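Local coordinates for protein galactose mutarotase related enzyme (PDB 3Q1N) that belongs to the aldose 1-epimerase (galactose mutarotase) family and probably binds a sugar and interconverts its anomers, at residues A[68-82]-A[93-106]. Residues are numbered along the deposited sequence; the frame is centred on the assembly and turned at random.
With NO3 (nitrate ion), chain B; NO3 (nitrate ion), chain C; NO3 (nitrate ion), chain D.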
# COMPACT_ATOMS: atom_id res chain seq x y z
N TYR A 68 18.93 5.26 -14.12
CA TYR A 68 18.73 6.11 -12.92
C TYR A 68 18.70 5.27 -11.65
O TYR A 68 18.32 4.10 -11.69
CB TYR A 68 17.41 6.90 -13.01
CG TYR A 68 17.40 7.88 -14.14
CD1 TYR A 68 17.17 7.44 -15.43
CD2 TYR A 68 17.69 9.24 -13.93
CE1 TYR A 68 17.19 8.31 -16.50
CE2 TYR A 68 17.72 10.13 -15.03
CZ TYR A 68 17.46 9.64 -16.29
OH TYR A 68 17.46 10.44 -17.42
N PRO A 69 19.05 5.89 -10.51
CA PRO A 69 18.96 5.25 -9.21
C PRO A 69 17.53 5.32 -8.69
O PRO A 69 16.79 6.27 -9.00
CB PRO A 69 19.94 6.08 -8.36
CG PRO A 69 19.82 7.47 -8.94
CD PRO A 69 19.58 7.27 -10.41
N MSE A 70 17.10 4.31 -7.94
CA MSE A 70 15.78 4.33 -7.32
C MSE A 70 15.84 3.67 -5.96
O MSE A 70 16.38 2.57 -5.80
CB MSE A 70 14.71 3.67 -8.16
CG MSE A 70 13.28 3.68 -7.56
SE MSE A 70 12.62 5.46 -7.15
CE MSE A 70 12.77 6.19 -8.95
N SER A 71 15.25 4.35 -4.99
CA SER A 71 15.23 3.87 -3.63
C SER A 71 14.12 2.83 -3.47
O SER A 71 13.12 2.87 -4.18
CB SER A 71 15.03 5.01 -2.64
OG SER A 71 14.12 5.97 -3.16
N GLN A 72 14.32 1.91 -2.54
CA GLN A 72 13.27 0.97 -2.17
C GLN A 72 12.06 1.75 -1.64
O GLN A 72 12.22 2.74 -0.95
CB GLN A 72 13.83 0.00 -1.09
CG GLN A 72 12.85 -1.03 -0.59
CD GLN A 72 13.49 -1.99 0.44
OE1 GLN A 72 14.66 -1.79 0.84
NE2 GLN A 72 12.75 -3.03 0.82
N HIS A 73 10.85 1.30 -1.97
CA HIS A 73 9.58 1.90 -1.61
C HIS A 73 9.35 3.28 -2.30
O HIS A 73 8.44 4.01 -1.92
CB HIS A 73 9.43 2.11 -0.07
CG HIS A 73 9.92 0.99 0.79
ND1 HIS A 73 9.26 -0.22 0.89
CD2 HIS A 73 10.98 0.92 1.64
CE1 HIS A 73 9.92 -1.01 1.73
NE2 HIS A 73 10.96 -0.34 2.22
N GLY A 74 10.17 3.63 -3.29
CA GLY A 74 10.00 4.92 -3.96
C GLY A 74 10.56 6.05 -3.10
O GLY A 74 11.50 5.86 -2.32
N PHE A 75 10.03 7.25 -3.31
CA PHE A 75 10.50 8.42 -2.59
C PHE A 75 9.45 9.42 -2.11
O PHE A 75 9.79 10.33 -1.35
CB PHE A 75 11.58 9.16 -3.40
CG PHE A 75 11.13 9.59 -4.74
CD1 PHE A 75 10.17 10.55 -4.89
CD2 PHE A 75 11.71 9.05 -5.91
CE1 PHE A 75 9.75 10.94 -6.12
CE2 PHE A 75 11.30 9.47 -7.16
CZ PHE A 75 10.31 10.43 -7.26
N ALA A 76 8.19 9.23 -2.46
CA ALA A 76 7.12 10.15 -2.00
C ALA A 76 7.07 10.16 -0.45
O ALA A 76 6.76 11.17 0.16
CB ALA A 76 5.76 9.78 -2.60
N ARG A 77 7.31 9.01 0.15
CA ARG A 77 7.24 8.83 1.58
C ARG A 77 8.33 9.64 2.27
O ARG A 77 8.28 9.86 3.48
CB ARG A 77 7.37 7.32 1.94
CG ARG A 77 8.73 6.70 1.61
CD ARG A 77 8.87 5.25 2.16
NE ARG A 77 10.27 4.97 2.43
CZ ARG A 77 10.75 3.98 3.19
NH1 ARG A 77 9.97 3.08 3.76
NH2 ARG A 77 12.07 3.88 3.35
N ASP A 78 9.35 10.07 1.51
CA ASP A 78 10.50 10.78 2.11
C ASP A 78 10.42 12.30 2.20
O ASP A 78 11.29 12.92 2.82
CB ASP A 78 11.76 10.44 1.31
CG ASP A 78 12.12 8.98 1.41
OD1 ASP A 78 12.08 8.46 2.56
OD2 ASP A 78 12.45 8.38 0.37
N TYR A 79 9.40 12.88 1.55
CA TYR A 79 9.25 14.33 1.49
C TYR A 79 7.86 14.79 1.94
O TYR A 79 6.90 14.01 1.99
CB TYR A 79 9.56 14.87 0.08
CG TYR A 79 10.94 14.46 -0.39
CD1 TYR A 79 12.06 15.08 0.11
CD2 TYR A 79 11.12 13.39 -1.28
CE1 TYR A 79 13.32 14.69 -0.27
CE2 TYR A 79 12.37 12.96 -1.66
CZ TYR A 79 13.46 13.61 -1.18
OH TYR A 79 14.73 13.18 -1.58
N ASP A 80 7.77 16.04 2.38
CA ASP A 80 6.52 16.59 2.88
C ASP A 80 5.54 16.79 1.73
O ASP A 80 5.93 16.86 0.55
CB ASP A 80 6.74 17.94 3.56
CG ASP A 80 7.37 17.83 4.94
OD1 ASP A 80 7.56 16.72 5.47
OD2 ASP A 80 7.73 18.90 5.50
N PHE A 81 4.27 16.79 2.10
CA PHE A 81 3.17 17.21 1.21
C PHE A 81 2.59 18.49 1.78
O PHE A 81 2.53 18.67 3.01
CB PHE A 81 2.05 16.15 1.19
CG PHE A 81 2.33 14.91 0.39
CD1 PHE A 81 3.38 14.03 0.73
CD2 PHE A 81 1.45 14.53 -0.63
CE1 PHE A 81 3.57 12.83 -0.02
CE2 PHE A 81 1.62 13.35 -1.35
CZ PHE A 81 2.66 12.48 -1.03
N ASP A 82 2.17 19.40 0.91
CA ASP A 82 1.47 20.62 1.32
C ASP A 82 0.02 20.31 1.64
O ASP A 82 -0.60 19.49 0.99
CB ASP A 82 1.51 21.64 0.19
CG ASP A 82 2.89 22.21 -0.05
OD1 ASP A 82 3.73 22.18 0.86
OD2 ASP A 82 3.08 22.69 -1.17
N PHE A 93 -3.54 16.56 0.61
CA PHE A 93 -2.09 16.68 0.63
C PHE A 93 -1.53 16.62 -0.78
O PHE A 93 -1.91 15.77 -1.56
CB PHE A 93 -1.49 15.50 1.41
CG PHE A 93 -1.75 15.52 2.88
CD1 PHE A 93 -0.91 16.22 3.73
CD2 PHE A 93 -2.81 14.81 3.44
CE1 PHE A 93 -1.09 16.23 5.12
CE2 PHE A 93 -3.04 14.82 4.83
CZ PHE A 93 -2.19 15.54 5.70
N THR A 94 -0.58 17.48 -1.10
CA THR A 94 -0.05 17.56 -2.44
C THR A 94 1.47 17.67 -2.41
O THR A 94 2.04 18.47 -1.70
CB THR A 94 -0.60 18.80 -3.20
OG1 THR A 94 -2.04 18.78 -3.19
CG2 THR A 94 -0.15 18.77 -4.70
N GLN A 95 2.10 16.78 -3.18
CA GLN A 95 3.57 16.80 -3.39
C GLN A 95 3.90 17.00 -4.87
O GLN A 95 3.24 16.48 -5.76
CB GLN A 95 4.15 15.49 -2.90
CG GLN A 95 5.67 15.45 -2.93
CD GLN A 95 6.20 14.11 -2.50
OE1 GLN A 95 6.41 13.24 -3.38
NE2 GLN A 95 6.42 13.90 -1.20
N HIS A 96 4.98 17.73 -5.12
CA HIS A 96 5.57 17.88 -6.44
C HIS A 96 7.03 17.42 -6.36
O HIS A 96 7.58 17.19 -5.25
CB HIS A 96 5.55 19.37 -6.83
CG HIS A 96 4.19 19.97 -6.96
ND1 HIS A 96 3.46 19.93 -8.13
CD2 HIS A 96 3.42 20.64 -6.07
CE1 HIS A 96 2.30 20.55 -7.95
NE2 HIS A 96 2.23 20.95 -6.69
N GLN A 97 7.66 17.28 -7.52
CA GLN A 97 9.06 16.98 -7.61
C GLN A 97 9.92 18.03 -6.90
O GLN A 97 9.51 19.16 -6.69
CB GLN A 97 9.49 16.86 -9.09
CG GLN A 97 9.66 18.18 -9.85
CD GLN A 97 8.41 19.00 -10.03
OE1 GLN A 97 7.32 18.47 -10.12
NE2 GLN A 97 8.58 20.32 -10.19
N ASN A 98 11.15 17.63 -6.62
CA ASN A 98 12.17 18.52 -6.10
C ASN A 98 13.53 18.15 -6.72
O ASN A 98 13.65 17.16 -7.45
CB ASN A 98 12.12 18.52 -4.57
CG ASN A 98 12.48 17.20 -3.96
OD1 ASN A 98 13.52 16.68 -4.20
ND2 ASN A 98 11.60 16.67 -3.07
N ALA A 99 14.56 18.94 -6.46
CA ALA A 99 15.88 18.70 -7.03
C ALA A 99 16.45 17.31 -6.74
O ALA A 99 17.11 16.74 -7.60
CB ALA A 99 16.89 19.82 -6.56
N GLU A 100 16.10 16.74 -5.58
CA GLU A 100 16.53 15.42 -5.20
C GLU A 100 15.77 14.33 -5.98
O GLU A 100 16.35 13.42 -6.50
CB GLU A 100 16.42 15.22 -3.66
CG GLU A 100 16.87 16.46 -2.77
CD GLU A 100 18.35 16.78 -2.88
OE1 GLU A 100 19.07 15.93 -3.45
OE2 GLU A 100 18.81 17.85 -2.36
N THR A 101 14.44 14.44 -6.03
CA THR A 101 13.64 13.46 -6.76
C THR A 101 14.01 13.47 -8.23
O THR A 101 14.01 12.43 -8.89
CB THR A 101 12.14 13.65 -6.58
OG1 THR A 101 11.67 14.79 -7.31
CG2 THR A 101 11.74 13.78 -5.06
N LEU A 102 14.30 14.66 -8.80
CA LEU A 102 14.66 14.73 -10.22
C LEU A 102 15.93 13.94 -10.59
O LEU A 102 16.06 13.49 -11.73
CB LEU A 102 14.81 16.18 -10.67
CG LEU A 102 13.52 16.96 -10.76
CD1 LEU A 102 13.84 18.45 -10.88
CD2 LEU A 102 12.65 16.45 -11.93
N LYS A 103 16.83 13.73 -9.63
CA LYS A 103 18.03 12.89 -9.85
C LYS A 103 17.68 11.41 -9.97
O LYS A 103 18.39 10.67 -10.68
CB LYS A 103 19.07 13.09 -8.73
CG LYS A 103 19.66 14.50 -8.77
CD LYS A 103 20.75 14.81 -7.66
CE LYS A 103 20.13 15.30 -6.32
NZ LYS A 103 21.01 16.25 -5.47
N LYS A 104 16.60 11.01 -9.31
CA LYS A 104 16.15 9.62 -9.35
C LYS A 104 15.15 9.37 -10.47
O LYS A 104 15.02 8.26 -10.91
CB LYS A 104 15.50 9.20 -8.03
CG LYS A 104 16.48 9.11 -6.87
CD LYS A 104 15.80 8.61 -5.63
CE LYS A 104 16.79 8.34 -4.51
NZ LYS A 104 17.29 9.61 -3.90
N PHE A 105 14.41 10.41 -10.86
CA PHE A 105 13.17 10.28 -11.59
C PHE A 105 12.96 11.63 -12.30
O PHE A 105 12.51 12.60 -11.68
CB PHE A 105 12.08 9.95 -10.59
CG PHE A 105 10.72 9.65 -11.17
CD1 PHE A 105 10.48 8.50 -11.96
CD2 PHE A 105 9.64 10.54 -10.97
CE1 PHE A 105 9.16 8.19 -12.44
CE2 PHE A 105 8.36 10.23 -11.45
CZ PHE A 105 8.12 9.10 -12.18
N PRO A 106 13.37 11.72 -13.56
CA PRO A 106 13.52 13.05 -14.20
C PRO A 106 12.21 13.61 -14.76
O PRO A 106 12.08 13.92 -15.96
CB PRO A 106 14.55 12.76 -15.29
CG PRO A 106 14.29 11.34 -15.68
CD PRO A 106 13.92 10.64 -14.40
N NO3 B . 7.51 1.20 3.49
O1 NO3 B . 7.46 2.44 2.89
O2 NO3 B . 6.67 0.18 3.13
O3 NO3 B . 8.42 0.95 4.47
N NO3 C . 6.94 -1.83 -0.44
O1 NO3 C . 7.54 -0.71 -1.00
O2 NO3 C . 6.17 -2.71 -1.16
O3 NO3 C . 7.17 -2.13 0.87
N NO3 D . 9.72 -4.42 -0.01
O1 NO3 D . 8.86 -5.24 -0.69
O2 NO3 D . 9.77 -4.47 1.37
O3 NO3 D . 10.50 -3.55 -0.70
O HOH W 1 14.87 10.82 -2.98
O HOH W 2 -2.62 20.16 -0.89
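Gln95, on strand 90-96 of the large antiparallel beta-sheet of this galactose mutarotase-like fold, next to the edge strand 82-84, reaches Ala76 and Phe81 of the loop 70-81, which leads into that edge strand. With CG anti to the backbone N (chi1 -174°) and the chain extended beyond, its amide arrives beside the 3-10 turn 76-78. There NE2 donates to Ala76 O at 3.1 Å, in the carbonyl plane and on a lone pair, and more weakly to Asp80 O; OE1 is taken by the hydroxyl of Tyr109. Lower in the same side chain, CB sits over the centre of the Phe81 ring, 3.6 Å from its centroid, while NE2 lies near Phe81 CE1. With that ring cut back to an alanine, Gln95 CB is likely to lose the face it rests on and its amide to turn more easily away from Ala76 O. Next along, Asp82 and Thr94 form an antiparallel hydrogen-bonded pair, Asp82 N to Thr94 O 2.8 Å.

The short, weakly bonded helix at about 99-104 packs on the rest of the loop. Asn98 caps it in a capping box with Thr101, and Asn98 ND2 lies over the centre of the Tyr79 ring, the amide turned 74° from the ring plane. Thr101 CB lies over the Phe75 face, 4.0 Å from its centroid, and CG2 touches Phe75 CD1 and Tyr79 CE2, 3.6 Å from each. At the helix's far end Lys104 runs alongside the loop, CB 3.3 Å from Pro69 O and CD near Phe75. Bent at chi4 (74°), its chain ends in NZ, which gives a 2.9 Å hydrogen bond to a water that also bonds Tyr79 OH.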